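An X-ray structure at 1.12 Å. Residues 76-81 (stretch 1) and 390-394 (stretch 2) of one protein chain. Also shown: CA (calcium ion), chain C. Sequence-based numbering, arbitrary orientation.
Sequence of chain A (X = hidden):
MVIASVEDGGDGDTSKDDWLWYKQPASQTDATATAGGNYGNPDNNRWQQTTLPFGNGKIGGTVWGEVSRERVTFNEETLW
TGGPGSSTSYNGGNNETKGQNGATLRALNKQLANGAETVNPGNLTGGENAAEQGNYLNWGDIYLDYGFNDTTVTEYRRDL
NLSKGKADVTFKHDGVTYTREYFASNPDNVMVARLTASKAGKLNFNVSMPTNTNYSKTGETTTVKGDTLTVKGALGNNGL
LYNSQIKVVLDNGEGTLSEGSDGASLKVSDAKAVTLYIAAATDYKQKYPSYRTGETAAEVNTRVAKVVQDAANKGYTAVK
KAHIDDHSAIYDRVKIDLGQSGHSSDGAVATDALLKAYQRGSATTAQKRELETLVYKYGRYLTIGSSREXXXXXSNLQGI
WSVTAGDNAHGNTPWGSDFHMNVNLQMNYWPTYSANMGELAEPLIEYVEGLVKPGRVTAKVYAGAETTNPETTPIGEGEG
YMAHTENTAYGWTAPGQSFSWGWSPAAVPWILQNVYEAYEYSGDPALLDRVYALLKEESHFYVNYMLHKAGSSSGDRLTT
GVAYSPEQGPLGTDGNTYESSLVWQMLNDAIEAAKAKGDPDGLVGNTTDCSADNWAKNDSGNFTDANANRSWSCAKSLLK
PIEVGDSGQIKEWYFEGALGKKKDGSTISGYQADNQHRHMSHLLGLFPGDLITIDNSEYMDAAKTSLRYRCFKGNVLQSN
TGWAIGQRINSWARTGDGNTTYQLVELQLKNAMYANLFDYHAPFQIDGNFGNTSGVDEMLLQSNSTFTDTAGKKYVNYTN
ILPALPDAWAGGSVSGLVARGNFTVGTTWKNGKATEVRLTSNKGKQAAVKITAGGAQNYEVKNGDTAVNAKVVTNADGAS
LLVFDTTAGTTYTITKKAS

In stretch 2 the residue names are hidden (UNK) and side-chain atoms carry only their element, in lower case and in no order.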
# COMPACT_ATOMS: atom_id res chain seq x y z
N GLU A 76 2.21 -7.82 16.17
CA GLU A 76 1.52 -6.57 16.51
C GLU A 76 2.25 -5.43 15.79
O GLU A 76 3.49 -5.36 15.81
CB GLU A 76 1.46 -6.34 18.02
CG GLU A 76 0.33 -5.41 18.48
CD GLU A 76 0.69 -3.94 18.51
OE1 GLU A 76 -0.23 -3.11 18.75
OE2 GLU A 76 1.88 -3.60 18.32
N GLU A 77 1.47 -4.53 15.19
CA GLU A 77 1.97 -3.53 14.24
C GLU A 77 3.03 -2.58 14.79
O GLU A 77 3.79 -2.00 14.01
CB GLU A 77 0.80 -2.71 13.68
CG GLU A 77 0.05 -1.95 14.77
CD GLU A 77 -0.87 -0.85 14.28
OE1 GLU A 77 -1.64 -0.36 15.13
OE2 GLU A 77 -0.82 -0.47 13.09
N THR A 78 3.06 -2.38 16.10
CA THR A 78 3.97 -1.40 16.69
C THR A 78 5.25 -1.99 17.27
O THR A 78 6.03 -1.25 17.88
CB THR A 78 3.29 -0.50 17.76
OG1 THR A 78 2.98 -1.28 18.93
CG2 THR A 78 2.02 0.15 17.22
N LEU A 79 5.49 -3.29 17.08
CA LEU A 79 6.69 -3.91 17.63
C LEU A 79 7.88 -3.60 16.73
O LEU A 79 8.25 -4.38 15.85
CB LEU A 79 6.51 -5.42 17.85
CG LEU A 79 7.55 -6.02 18.81
CD1 LEU A 79 7.30 -5.59 20.25
CD2 LEU A 79 7.57 -7.52 18.71
N TRP A 80 8.45 -2.43 16.97
CA TRP A 80 9.48 -1.82 16.15
C TRP A 80 10.70 -1.49 17.01
O TRP A 80 10.57 -0.79 18.02
CB TRP A 80 8.93 -0.52 15.56
CG TRP A 80 8.38 -0.61 14.17
CD1 TRP A 80 7.11 -0.91 13.78
CD2 TRP A 80 9.12 -0.35 12.98
NE1 TRP A 80 7.02 -0.85 12.40
CE2 TRP A 80 8.24 -0.51 11.89
CE3 TRP A 80 10.45 0.02 12.74
CZ2 TRP A 80 8.66 -0.34 10.57
CZ3 TRP A 80 10.86 0.19 11.43
CH2 TRP A 80 9.97 0.01 10.36
N THR A 81 11.87 -1.97 16.61
CA THR A 81 13.12 -1.49 17.19
C THR A 81 13.49 -0.15 16.54
O THR A 81 12.85 0.29 15.60
CB THR A 81 14.27 -2.50 17.01
OG1 THR A 81 14.42 -2.78 15.62
CG2 THR A 81 14.01 -3.79 17.78
N UNK A 390 -8.44 2.68 12.86
CA UNK A 390 -7.80 2.87 14.15
C UNK A 390 -6.44 2.19 14.29
O UNK A 390 -5.91 2.09 15.40
n UNK A 390 -9.81 0.55 16.30
c UNK A 390 -8.75 2.46 15.28
o UNK A 390 -8.57 0.21 14.46
c UNK A 390 -9.04 0.97 15.31
N UNK A 391 -5.85 1.75 13.19
CA UNK A 391 -4.46 1.30 13.20
C UNK A 391 -3.56 2.45 13.60
O UNK A 391 -3.79 3.60 13.22
o UNK A 391 -4.65 -0.41 11.47
c UNK A 391 -4.02 0.81 11.82
N UNK A 392 -2.52 2.13 14.36
CA UNK A 392 -1.54 3.16 14.70
C UNK A 392 -0.58 3.45 13.56
O UNK A 392 -0.04 4.55 13.49
o UNK A 392 -0.39 3.77 18.87
n UNK A 392 -0.74 1.56 19.11
c UNK A 392 -0.88 2.72 18.47
c UNK A 392 -0.78 2.78 15.97
c UNK A 392 -1.67 2.68 17.19
N UNK A 393 -0.36 2.47 12.69
CA UNK A 393 0.58 2.59 11.58
C UNK A 393 -0.06 2.06 10.30
O UNK A 393 -0.92 1.18 10.35
c UNK A 393 3.34 3.77 12.57
c UNK A 393 2.73 2.44 13.00
c UNK A 393 1.87 1.82 11.89
c UNK A 393 3.80 1.48 13.47
N UNK A 394 0.37 2.60 9.14
CA UNK A 394 -0.15 2.06 7.88
C UNK A 394 0.45 0.68 7.65
O UNK A 394 1.34 0.24 8.40
c UNK A 394 0.36 3.07 6.84
c UNK A 394 1.55 3.69 7.46
c UNK A 394 1.35 3.68 8.93
CA CA C . -1.13 -1.48 10.63
O HOH W 1 -1.66 -0.86 17.76

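Position 390 carries four side-chain atoms: two carbons in a row, the second bonded to one oxygen and one nitrogen. A planar end with one O and one N after a single methylene is a carboxamide on the shortest possible arm. None of these atoms comes within 7.0 Å of stretch 1, so the assignment rests on atom count and elements alone. The residue is Asn390, with chi1 at 67° (p).

Position 391 has one carbon followed by one oxygen, with no branch. A single oxygen on CB and no second carbon make a short, unbranched hydroxyl side chain. The CA-to-CB bond points sideways to stretch 1, and the nearest approach is from CB to Glu77 OE2 at 3.7 Å, a contact without a hydrogen bond. This is Ser391, whose hydroxyl is hydrogen-bonded to a residue just outside one of the two stretches.

Position 392 shows five side-chain atoms, three carbons in line and then an oxygen and a nitrogen on the third. The pattern is that of position 390 lengthened by one methylene, and the elements distinguish it from a carboxylate. Its CA-to-CB bond points toward stretch 1, and CB lies 3.4 Å from Glu77 OE1, while the terminal nitrogen lies 3.6 Å from Thr78 CG2. The residue is Gln392. Its NE2 donates to a water at 2.9 Å, and that water in turn donates to Glu76 OE1 (2.8 Å) and Glu77 OE1 (2.7 Å), so one solvent molecule joins the amide to two carboxylates.

Position 393 has four carbons, forked at the second, and no heteroatom. A fork at the second carbon rather than the first excludes isoleucine. One terminal carbon lies 4.1 Å from Trp80 CD1, meeting the indole obliquely, and 4.3 Å from Thr78 CA. The residue is Leu393, the carbon in question is CD1, and the rotamer is m, t.

Position 394 has three carbons, the last returning to the backbone N to close a five-membered ring. No other standard side chain closes onto its own backbone N. Its CA-to-CB bond points away from stretch 1 and no side-chain atom comes closer than 6.3 Å. The residue is Pro394, and its ring has a C-gamma endo pucker.

The contact centres on Glu77, which points toward stretch 2 from within a type I turn running from Glu76 to Leu79. Its carboxylate accepts two successive backbone amides: Gln392 N to Glu77 OE1 at 2.8 Å (160°) and Leu393 N to Glu77 OE2 at 3.0 Å (148°). Because the donors are main-chain atoms, these two bonds hold the backbone at 392 and 393 against the carboxylate and do not themselves use the side chains of stretch 2. Glu77 OE2 also binds calcium at 2.7 Å, as does Leu393 O at 2.7 Å. Glu77 OE2 and Leu393 O are 3.2 Å apart and do not hydrogen-bond; the shared cation offsets the repulsion expected between them. Thr78 N donates a hydrogen bond to Glu76 OE2 (2.8 Å), as does Thr78 OG1 (2.6 Å), while Leu393 adds the apolar contact with Trp80. The interface is small, 260 Å² in all, but it combines direct, water-mediated and metal-mediated links.

Stretch 2 390-394: NSQLP
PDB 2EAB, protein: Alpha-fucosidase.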